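PDB 5L20: clostripain-related protein from Bacteroides thetaiotaomicron, which probably hydrolyses peptide bonds as a clostripain-like cysteine peptidase of family C11, this chain being an N-terminal part of it, captured with a lysine-containing peptide inhibitor. Local coordinates for residues 11-17 / 46-52; 34-38 / 69-73; 56-62 / 74-80. One frame throughout, in Å; residues are numbered along the deposited sequence.

Interaction 1: residues 11-17 / 46-52; sequences TVFMYLP and RIIIFMC
Phe50, Leu16 and Ile48 lose the most surface where strands 11-16 and 46-52 run side by side in parallel. Their axes approach to 4.7 Å and their directions differ by 14°. The register pairs Thr11 with Arg46, Phe13 with Ile48, Tyr15 with Phe50 and Leu16 with Met51. Extended backbones, with phi mostly between -90° and -136°, alternate donor and acceptor: Val12 N to Arg46 O 2.9 Å, Ile48 N to Val12 O 3.0 Å, Met14 N to Ile48 O 2.9 Å, Phe50 N to Met14 O 2.9 Å, Leu16 N to Phe50 O 2.8 Å and Cys52 N to Leu16 O 3.1 Å. Beyond them a water lies 2.9 Å from Leu16 O and 2.7 Å from Cys52 O.

Phe50 (chi1 t, chi2 -87°) shares its face with Phe13, Tyr15 and Ile48. Its flat ring lies over that face of the sheet, its edge near Leu16 N and Pro17 CA: Phe50 CD1 is 3.6 Å from Tyr15 CE1, the rings inclined at 34°, and Phe13 CE1 lies 3.6 Å from Phe50 CB. Ile48 (m, m), beta-branched and suited to extended backbone, sets CG1 3.8 Å from Thr11 CG2 and CG2 4.2 Å from Phe13 CD1. On the other face Leu16 (m, t) nestles between two neighbours, with Leu16 CD1 4.1 Å from Ile49 CG2 and Leu16 CB 4.0 Å from Met51 CG; the long, flexible Met51 also reaches helix 23-37. These strands, joined in sequence through that helix, form a beta-alpha-beta crossover at the centre of the sheet, consistent with the caspase-like alpha/beta fold of clostripain relatives.

Interaction 2: residues 34-38 / 69-73; sequences ESVVE and KSVHK
A single carboxylate does most of the work where the end of helix 23-37 meets the start of strand 69-79. Residues 34-37 are helical, phi/psi near -60°/-30°, and the amide of Glu38 is satisfied within the helix by Glu34 O at 3.1 Å. Residues 69-73 are extended. The chains come nearest at Glu38 and Ser70, whose CA atoms are 5.1 Å apart.

Glu34 points its CA-to-CB bond toward the strand and, with chi1 m and chi2 t, carries its carboxylate across to two donors. Ser70 OG, chi1 t, donates to Glu34 OE1 at 2.9 Å, and His72 NE2 donates to Glu34 OE2 at 2.5 Å, a very short bond with an N-H...O angle of 164°. Ser70 and His72 are two apart, so both can serve one acid; the imidazole, chi1 m, swings in from a sideways CB and offers its edge. The imidazole also stacks on Phe61 of strand 57-66.

The backbone amide of Ser70 is satisfied through water, which accepts from Ser70 N at 3.1 Å and donates to Glu38 OE2 at 2.6 Å. Carbon atoms pack round Ser70: Val37 CG1 is 3.6 Å from its hydroxyl, Ser70 OG, and Glu38 CG is 3.9 Å from Ser70 CB. Val37, being compact and apolar, also packs on Leu63.

Both carboxylate oxygens of Glu34 thus have a donor of their own, and the very short histidine-carboxylate bond implies a strong, possibly charge-assisted link between helix and strand at the protein surface.

Interaction 3: residues 56-62 / 74-80; sequences TKATLFE and TLKNYTD
Two strands of a hairpin, 57-62 and 74-79, run antiparallel with axes 4.4 Å apart at closest and directions 164° apart. At the open end Thr56 O accepts from Asp80 N at 2.8 Å; Asp80 has left the strand in a left-handed conformation (49°/46°). Lys57 faces Thr79 in a non-hydrogen-bonded pair; the long charged chain of Lys57, itself exposed, reaches into solvent. Ala58 and Tyr78 form a hydrogen-bonded pair, Ala58 N to Tyr78 O 3.2 Å and Tyr78 N to Ala58 O 2.8 Å, and the small methyl of Ala58 leaves room for the ring: Ala58 CB is 4.1 Å from Tyr78 CD1. Thr59, opposite Asn77 in a non-hydrogen-bonded pair, shares a water with Thr74, 3.0 Å from Thr59 OG1 and 2.8 Å from Thr74 OG1.

Leu60, the residue burying most here, meets Tyr78 (Leu60 CB to Tyr78 CE1, 3.8 Å) and Leu75 (Leu60 CD2 to Leu75 CD1, 4.1 Å). Its N donates to Lys76 O at 2.9 Å, while its O receives Leu75 N at 2.8 Å and Lys76 N at 3.3 Å. Two residues thus face one, a classic beta bulge, with Leu75 at -100°/-43°. Past it Phe61 pairs with Thr74.

Strand 57-66 is bordered by strand 45-52 on its other side, and helix 86-99 covers the Leu60 face, where Asp95 binds the ends of Lys76 and Tyr78.

How the interactions relate
All three contacts reach one mixed sheet; interactions 1 and 3 lie within it, and interaction 2 joins a helix to it. Interaction 1 lies about 1 Å from the chain's centre and about 10 Å from interaction 3, centre to centre. They join where strand 45-52 borders strand 57-66: Ile49 N is 2.8 Å from Phe61 O, and Phe50 CZ meets Ala58 CB at 3.4 Å. Interaction 2, which ties helix 23-37 to the outer strand, has its centre about 14 Å from that of interaction 1 and 18 Å from that of interaction 3. It touches the first through Ile47 CD1 and Val37 CG2 at 3.7 Å, and the third through Lys73 O and Glu62 N at 2.8 Å.

Interaction 1: residues 11-17 / 46-52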
loop_
_atom_site.group_PDB
_atom_site.type_symbol
_atom_site.label_atom_id
_atom_site.label_comp_id
_atom_site.label_asym_id
_atom_site.label_seq_id
_atom_site.Cartn_x
_atom_site.Cartn_y
_atom_site.Cartn_z
ATOM N N THR A 11 -6.783 9.613 1.971
ATOM C CA THR A 11 -6.184 8.295 2.061
ATOM C C THR A 11 -4.879 8.312 1.298
ATOM O O THR A 11 -4.863 8.684 0.100
ATOM C CB THR A 11 -7.079 7.237 1.409
ATOM O OG1 THR A 11 -8.350 7.208 2.059
ATOM C CG2 THR A 11 -6.441 5.883 1.472
ATOM N N VAL A 12 -3.799 7.932 1.973
ATOM C CA VAL A 12 -2.520 7.708 1.310
ATOM C C VAL A 12 -2.413 6.205 1.077
ATOM O O VAL A 12 -2.385 5.417 2.038
ATOM C CB VAL A 12 -1.320 8.207 2.164
ATOM C CG1 VAL A 12 -0.001 7.886 1.497
ATOM C CG2 VAL A 12 -1.434 9.720 2.424
ATOM N N PHE A 13 -2.397 5.806 -0.192
ATOM C CA PHE A 13 -2.324 4.401 -0.558
ATOM C C PHE A 13 -0.916 4.042 -0.997
ATOM O O PHE A 13 -0.466 4.488 -2.052
ATOM C CB PHE A 13 -3.335 4.103 -1.661
ATOM C CG PHE A 13 -3.288 2.687 -2.168
ATOM C CD1 PHE A 13 -3.182 1.610 -1.284
ATOM C CD2 PHE A 13 -3.391 2.433 -3.537
ATOM C CE1 PHE A 13 -3.150 0.312 -1.778
ATOM C CE2 PHE A 13 -3.374 1.148 -4.014
ATOM C CZ PHE A 13 -3.249 0.087 -3.149
ATOM N N MET A 14 -0.240 3.213 -0.204
ATOM C CA MET A 14 1.074 2.708 -0.537
ATOM C C MET A 14 0.887 1.369 -1.240
ATOM O O MET A 14 0.365 0.404 -0.631
ATOM C CB MET A 14 1.940 2.556 0.712
ATOM C CG MET A 14 3.359 2.126 0.350
ATOM S SD MET A 14 4.439 2.164 1.796
ATOM C CE MET A 14 5.419 3.581 1.319
ATOM N N TYR A 15 1.350 1.304 -2.476
ATOM C CA TYR A 15 1.105 0.187 -3.383
ATOM C C TYR A 15 2.436 -0.470 -3.733
ATOM O O TYR A 15 3.308 0.164 -4.362
ATOM C CB TYR A 15 0.402 0.722 -4.645
ATOM C CG TYR A 15 0.146 -0.293 -5.735
ATOM C CD1 TYR A 15 -0.622 -1.411 -5.469
ATOM C CD2 TYR A 15 0.659 -0.139 -7.020
ATOM C CE1 TYR A 15 -0.893 -2.348 -6.453
ATOM C CE2 TYR A 15 0.373 -1.072 -8.034
ATOM C CZ TYR A 15 -0.395 -2.163 -7.736
ATOM O OH TYR A 15 -0.647 -3.119 -8.676
ATOM N N LEU A 16 2.599 -1.717 -3.269
ATOM C CA LEU A 16 3.872 -2.422 -3.331
ATOM C C LEU A 16 3.661 -3.771 -4.027
ATOM O O LEU A 16 3.679 -4.844 -3.385
ATOM C CB LEU A 16 4.482 -2.594 -1.922
ATOM C CG LEU A 16 4.705 -1.279 -1.168
ATOM C CD1 LEU A 16 4.960 -1.582 0.316
ATOM C CD2 LEU A 16 5.866 -0.526 -1.789
ATOM N N PRO A 17 3.422 -3.742 -5.326
ATOM C CA PRO A 17 3.233 -5.001 -6.049
ATOM C C PRO A 17 4.546 -5.775 -6.116
ATOM O O PRO A 17 5.622 -5.246 -5.793
ATOM C CB PRO A 17 2.762 -4.548 -7.435
ATOM C CG PRO A 17 3.361 -3.182 -7.603
ATOM C CD PRO A 17 3.320 -2.564 -6.214
ATOM N N ARG A 46 -6.010 8.448 6.511
ATOM C CA ARG A 46 -5.670 7.040 6.714
ATOM C C ARG A 46 -4.509 6.660 5.804
ATOM O O ARG A 46 -4.379 7.202 4.698
ATOM C CB ARG A 46 -6.852 6.121 6.403
ATOM C CG ARG A 46 -8.060 6.186 7.364
ATOM C CD ARG A 46 -8.967 4.936 7.167
ATOM N NE ARG A 46 -10.296 5.055 7.755
ATOM C CZ ARG A 46 -11.319 5.700 7.191
ATOM N NH1 ARG A 46 -11.173 6.316 6.016
ATOM N NH2 ARG A 46 -12.494 5.759 7.814
ATOM N N ILE A 47 -3.700 5.709 6.254
ATOM C CA ILE A 47 -2.664 5.102 5.437
ATOM C C ILE A 47 -3.066 3.655 5.192
ATOM O O ILE A 47 -3.249 2.893 6.156
ATOM C CB ILE A 47 -1.278 5.143 6.105
ATOM C CG1 ILE A 47 -0.816 6.600 6.253
ATOM C CG2 ILE A 47 -0.292 4.345 5.263
ATOM C CD1 ILE A 47 0.468 6.775 6.984
ATOM N N ILE A 48 -3.214 3.292 3.925
ATOM C CA ILE A 48 -3.616 1.951 3.505
ATOM C C ILE A 48 -2.493 1.382 2.651
ATOM O O ILE A 48 -1.982 2.087 1.771
ATOM C CB ILE A 48 -4.916 1.979 2.672
ATOM C CG1 ILE A 48 -6.060 2.678 3.416
ATOM C CG2 ILE A 48 -5.248 0.563 2.169
ATOM C CD1 ILE A 48 -6.458 1.952 4.713
ATOM N N ILE A 49 -2.083 0.143 2.910
ATOM C CA ILE A 49 -0.985 -0.470 2.200
ATOM C C ILE A 49 -1.414 -1.770 1.547
ATOM O O ILE A 49 -2.055 -2.603 2.197
ATOM C CB ILE A 49 0.207 -0.733 3.135
ATOM C CG1 ILE A 49 0.564 0.580 3.855
ATOM C CG2 ILE A 49 1.361 -1.345 2.361
ATOM C CD1 ILE A 49 1.826 0.535 4.680
ATOM N N PHE A 50 -1.122 -1.912 0.256
ATOM C CA PHE A 50 -1.220 -3.180 -0.465
ATOM C C PHE A 50 0.185 -3.672 -0.668
ATOM O O PHE A 50 0.998 -2.984 -1.290
ATOM C CB PHE A 50 -1.915 -3.017 -1.818
ATOM C CG PHE A 50 -1.888 -4.241 -2.692
ATOM C CD1 PHE A 50 -0.815 -4.497 -3.548
ATOM C CD2 PHE A 50 -2.973 -5.133 -2.674
ATOM C CE1 PHE A 50 -0.838 -5.622 -4.404
ATOM C CE2 PHE A 50 -3.000 -6.244 -3.513
ATOM C CZ PHE A 50 -1.939 -6.495 -4.377
ATOM N N MET A 51 0.504 -4.866 -0.171
ATOM C CA MET A 51 1.826 -5.407 -0.416
ATOM C C MET A 51 1.783 -6.879 -0.801
ATOM O O MET A 51 1.173 -7.690 -0.088
ATOM C CB MET A 51 2.744 -5.224 0.795
ATOM C CG MET A 51 4.106 -5.792 0.517
ATOM S SD MET A 51 5.262 -5.432 1.836
ATOM C CE MET A 51 6.616 -6.470 1.334
ATOM N N CYS A 52 2.408 -7.206 -1.923
ATOM C CA CYS A 52 2.648 -8.601 -2.315
ATOM C C CYS A 52 3.728 -9.176 -1.418
ATOM O O CYS A 52 4.841 -8.661 -1.379
ATOM C CB CYS A 52 3.070 -8.704 -3.779
ATOM S SG CYS A 52 1.741 -8.429 -4.962
HETATM O O HOH W 1 5.918 -6.481 -2.652
#

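Interaction 2: residues 34-38 / 69-73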
loop_
_atom_site.group_PDB
_atom_site.type_symbol
_atom_site.label_atom_id
_atom_site.label_comp_id
_atom_site.label_asym_id
_atom_site.label_seq_id
_atom_site.Cartn_x
_atom_site.Cartn_y
_atom_site.Cartn_z
ATOM N N GLU A 34 5.976 3.749 9.448
ATOM C CA GLU A 34 5.355 3.540 10.761
ATOM C C GLU A 34 5.940 4.450 11.840
ATOM O O GLU A 34 5.228 4.841 12.770
ATOM C CB GLU A 34 5.487 2.083 11.202
ATOM C CG GLU A 34 4.564 1.148 10.480
ATOM C CD GLU A 34 4.315 -0.150 11.231
ATOM O OE1 GLU A 34 3.731 -0.118 12.340
ATOM O OE2 GLU A 34 4.683 -1.206 10.696
ATOM N N SER A 35 7.223 4.799 11.721
ATOM C CA SER A 35 7.818 5.657 12.734
ATOM C C SER A 35 7.142 7.037 12.699
ATOM O O SER A 35 7.111 7.729 13.706
ATOM C CB SER A 35 9.344 5.762 12.557
ATOM O OG SER A 35 9.702 6.586 11.454
ATOM N N VAL A 36 6.569 7.424 11.550
ATOM C CA VAL A 36 5.793 8.665 11.453
ATOM C C VAL A 36 4.377 8.533 12.037
ATOM O O VAL A 36 3.873 9.452 12.688
ATOM C CB VAL A 36 5.684 9.130 9.969
ATOM C CG1 VAL A 36 4.767 10.348 9.816
ATOM C CG2 VAL A 36 7.085 9.426 9.407
ATOM N N VAL A 37 3.733 7.392 11.798
ATOM C CA VAL A 37 2.399 7.134 12.359
ATOM C C VAL A 37 2.436 7.199 13.877
ATOM O O VAL A 37 1.501 7.696 14.499
ATOM C CB VAL A 37 1.851 5.769 11.891
ATOM C CG1 VAL A 37 0.532 5.386 12.628
ATOM C CG2 VAL A 37 1.629 5.815 10.384
ATOM N N GLU A 38 3.543 6.754 14.457
ATOM C CA GLU A 38 3.704 6.799 15.916
ATOM C C GLU A 38 3.572 8.199 16.526
ATOM O O GLU A 38 3.475 8.333 17.748
ATOM C CB GLU A 38 5.054 6.217 16.311
ATOM C CG GLU A 38 5.211 4.764 15.982
ATOM C CD GLU A 38 6.608 4.258 16.294
ATOM O OE1 GLU A 38 7.541 5.092 16.369
ATOM O OE2 GLU A 38 6.774 3.030 16.466
ATOM N N LYS A 69 0.413 3.968 19.991
ATOM C CA LYS A 69 1.317 3.169 19.156
ATOM C C LYS A 69 0.829 2.990 17.710
ATOM O O LYS A 69 -0.354 3.171 17.416
ATOM C CB LYS A 69 1.534 1.793 19.794
ATOM N N SER A 70 1.755 2.649 16.815
ATOM C CA SER A 70 1.393 2.247 15.458
ATOM C C SER A 70 0.765 0.861 15.546
ATOM O O SER A 70 1.086 0.087 16.451
ATOM C CB SER A 70 2.614 2.241 14.532
ATOM O OG SER A 70 2.238 2.204 13.155
ATOM N N VAL A 71 -0.152 0.553 14.637
ATOM C CA VAL A 71 -0.727 -0.786 14.596
ATOM C C VAL A 71 -1.123 -1.164 13.161
ATOM O O VAL A 71 -1.575 -0.312 12.403
ATOM C CB VAL A 71 -1.954 -0.891 15.544
ATOM C CG1 VAL A 71 -3.041 0.087 15.138
ATOM C CG2 VAL A 71 -2.493 -2.306 15.576
ATOM N N HIS A 72 -0.903 -2.427 12.794
ATOM C CA HIS A 72 -1.366 -2.974 11.514
ATOM C C HIS A 72 -2.752 -3.567 11.665
ATOM O O HIS A 72 -2.920 -4.585 12.371
ATOM C CB HIS A 72 -0.474 -4.097 10.991
ATOM C CG HIS A 72 0.877 -3.676 10.505
ATOM N ND1 HIS A 72 1.499 -4.301 9.445
ATOM C CD2 HIS A 72 1.743 -2.732 10.948
ATOM C CE1 HIS A 72 2.696 -3.761 9.257
ATOM N NE2 HIS A 72 2.866 -2.807 10.154
ATOM N N LYS A 73 -3.742 -2.971 11.008
ATOM C CA LYS A 73 -5.087 -3.560 10.962
ATOM C C LYS A 73 -5.248 -4.244 9.614
ATOM O O LYS A 73 -5.356 -3.556 8.595
ATOM C CB LYS A 73 -6.175 -2.505 11.143
HETATM O O HOH W 2 4.648 1.694 17.043
#

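Interaction 3: residues 56-62 / 74-80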
loop_
_atom_site.group_PDB
_atom_site.type_symbol
_atom_site.label_atom_id
_atom_site.label_comp_id
_atom_site.label_asym_id
_atom_site.label_seq_id
_atom_site.Cartn_x
_atom_site.Cartn_y
_atom_site.Cartn_z
ATOM N N THR A 56 2.249 -14.141 -5.810
ATOM C CA THR A 56 0.851 -14.558 -5.912
ATOM C C THR A 56 0.038 -14.342 -4.635
ATOM O O THR A 56 -1.141 -14.697 -4.580
ATOM C CB THR A 56 0.754 -16.052 -6.266
ATOM O OG1 THR A 56 1.441 -16.806 -5.257
ATOM C CG2 THR A 56 1.396 -16.312 -7.613
ATOM N N LYS A 57 0.641 -13.733 -3.621
ATOM C CA LYS A 57 -0.033 -13.503 -2.348
ATOM C C LYS A 57 0.153 -12.055 -1.934
ATOM O O LYS A 57 1.272 -11.543 -1.954
ATOM C CB LYS A 57 0.512 -14.419 -1.246
ATOM C CG LYS A 57 0.151 -15.888 -1.435
ATOM C CD LYS A 57 0.723 -16.713 -0.300
ATOM C CE LYS A 57 0.285 -16.145 1.037
ATOM N NZ LYS A 57 0.971 -16.808 2.181
ATOM N N ALA A 58 -0.933 -11.403 -1.539
ATOM C CA ALA A 58 -0.840 -10.022 -1.085
ATOM C C ALA A 58 -1.764 -9.778 0.076
ATOM O O ALA A 58 -2.732 -10.531 0.306
ATOM C CB ALA A 58 -1.177 -9.044 -2.219
ATOM N N THR A 59 -1.474 -8.711 0.801
ATOM C CA THR A 59 -2.314 -8.281 1.898
ATOM C C THR A 59 -2.635 -6.795 1.756
ATOM O O THR A 59 -1.798 -6.023 1.262
ATOM C CB THR A 59 -1.631 -8.576 3.262
ATOM O OG1 THR A 59 -2.454 -8.158 4.346
ATOM C CG2 THR A 59 -0.300 -7.883 3.365
ATOM N N LEU A 60 -3.845 -6.407 2.162
ATOM C CA LEU A 60 -4.230 -5.011 2.286
ATOM C C LEU A 60 -4.378 -4.693 3.769
ATOM O O LEU A 60 -5.119 -5.385 4.485
ATOM C CB LEU A 60 -5.543 -4.734 1.556
ATOM C CG LEU A 60 -5.931 -3.261 1.449
ATOM C CD1 LEU A 60 -5.115 -2.618 0.330
ATOM C CD2 LEU A 60 -7.403 -3.108 1.141
ATOM N N PHE A 61 -3.691 -3.675 4.272
ATOM C CA PHE A 61 -3.824 -3.345 5.690
ATOM C C PHE A 61 -3.726 -1.849 5.946
ATOM O O PHE A 61 -3.264 -1.078 5.077
ATOM C CB PHE A 61 -2.771 -4.100 6.545
ATOM C CG PHE A 61 -1.332 -3.758 6.226
ATOM C CD1 PHE A 61 -0.659 -4.431 5.216
ATOM C CD2 PHE A 61 -0.648 -2.825 6.978
ATOM C CE1 PHE A 61 0.680 -4.152 4.941
ATOM C CE2 PHE A 61 0.701 -2.523 6.697
ATOM C CZ PHE A 61 1.346 -3.187 5.701
ATOM N N GLU A 62 -4.172 -1.438 7.122
ATOM C CA GLU A 62 -4.132 -0.042 7.510
ATOM C C GLU A 62 -3.064 0.172 8.574
ATOM O O GLU A 62 -2.871 -0.684 9.443
ATOM C CB GLU A 62 -5.500 0.419 8.022
ATOM C CG GLU A 62 -5.513 1.853 8.524
ATOM C CD GLU A 62 -6.900 2.343 8.879
ATOM O OE1 GLU A 62 -7.856 1.550 8.747
ATOM O OE2 GLU A 62 -7.053 3.530 9.263
ATOM N N THR A 74 -5.241 -5.579 9.576
ATOM C CA THR A 74 -5.387 -6.310 8.315
ATOM C C THR A 74 -6.813 -6.188 7.795
ATOM O O THR A 74 -7.790 -6.447 8.508
ATOM C CB THR A 74 -4.987 -7.800 8.472
ATOM O OG1 THR A 74 -3.638 -7.866 8.960
ATOM C CG2 THR A 74 -5.057 -8.549 7.156
ATOM N N LEU A 75 -6.934 -5.775 6.539
ATOM C CA LEU A 75 -8.249 -5.509 5.964
ATOM C C LEU A 75 -8.700 -6.687 5.120
ATOM O O LEU A 75 -9.874 -7.061 5.156
ATOM C CB LEU A 75 -8.196 -4.241 5.127
ATOM C CG LEU A 75 -7.790 -3.021 5.968
ATOM C CD1 LEU A 75 -7.682 -1.815 5.037
ATOM C CD2 LEU A 75 -8.797 -2.715 7.043
ATOM N N LYS A 76 -7.790 -7.239 4.322
ATOM C CA LYS A 76 -8.079 -8.447 3.559
ATOM C C LYS A 76 -6.809 -9.034 2.971
ATOM O O LYS A 76 -5.760 -8.382 2.939
ATOM C CB LYS A 76 -9.091 -8.185 2.440
ATOM C CG LYS A 76 -8.597 -7.225 1.384
ATOM C CD LYS A 76 -9.655 -7.000 0.280
ATOM C CE LYS A 76 -9.810 -8.189 -0.635
ATOM N NZ LYS A 76 -10.784 -7.916 -1.727
ATOM N N ASN A 77 -6.904 -10.281 2.522
ATOM C CA ASN A 77 -5.822 -10.921 1.813
ATOM C C ASN A 77 -6.221 -11.281 0.403
ATOM O O ASN A 77 -7.425 -11.348 0.089
ATOM C CB ASN A 77 -5.362 -12.156 2.579
ATOM C CG ASN A 77 -4.770 -11.792 3.916
ATOM O OD1 ASN A 77 -3.616 -11.361 3.985
ATOM N ND2 ASN A 77 -5.555 -11.909 4.981
ATOM N N TYR A 78 -5.227 -11.485 -0.455
ATOM C CA TYR A 78 -5.472 -11.779 -1.847
ATOM C C TYR A 78 -4.720 -13.014 -2.282
ATOM O O TYR A 78 -3.560 -13.210 -1.900
ATOM C CB TYR A 78 -5.029 -10.636 -2.773
ATOM C CG TYR A 78 -5.651 -9.286 -2.541
ATOM C CD1 TYR A 78 -5.195 -8.462 -1.523
ATOM C CD2 TYR A 78 -6.648 -8.819 -3.366
ATOM C CE1 TYR A 78 -5.744 -7.208 -1.314
ATOM C CE2 TYR A 78 -7.202 -7.557 -3.180
ATOM C CZ TYR A 78 -6.746 -6.769 -2.136
ATOM O OH TYR A 78 -7.283 -5.522 -1.931
ATOM N N THR A 79 -5.375 -13.822 -3.104
ATOM C CA THR A 79 -4.719 -14.943 -3.762
ATOM C C THR A 79 -4.742 -14.702 -5.267
ATOM O O THR A 79 -5.786 -14.354 -5.814
ATOM C CB THR A 79 -5.409 -16.273 -3.398
ATOM O OG1 THR A 79 -5.188 -16.544 -2.008
ATOM C CG2 THR A 79 -4.848 -17.412 -4.225
ATOM N N ASP A 80 -3.587 -14.841 -5.911
ATOM C CA ASP A 80 -3.439 -14.551 -7.341
ATOM C C ASP A 80 -4.022 -13.198 -7.776
ATOM O O ASP A 80 -4.712 -13.136 -8.793
ATOM C CB ASP A 80 -4.104 -15.653 -8.185
ATOM C CG ASP A 80 -3.536 -17.042 -7.901
ATOM O OD1 ASP A 80 -2.303 -17.162 -7.784
ATOM O OD2 ASP A 80 -4.327 -18.008 -7.793
HETATM O O HOH W 3 -1.475 -7.660 7.141
#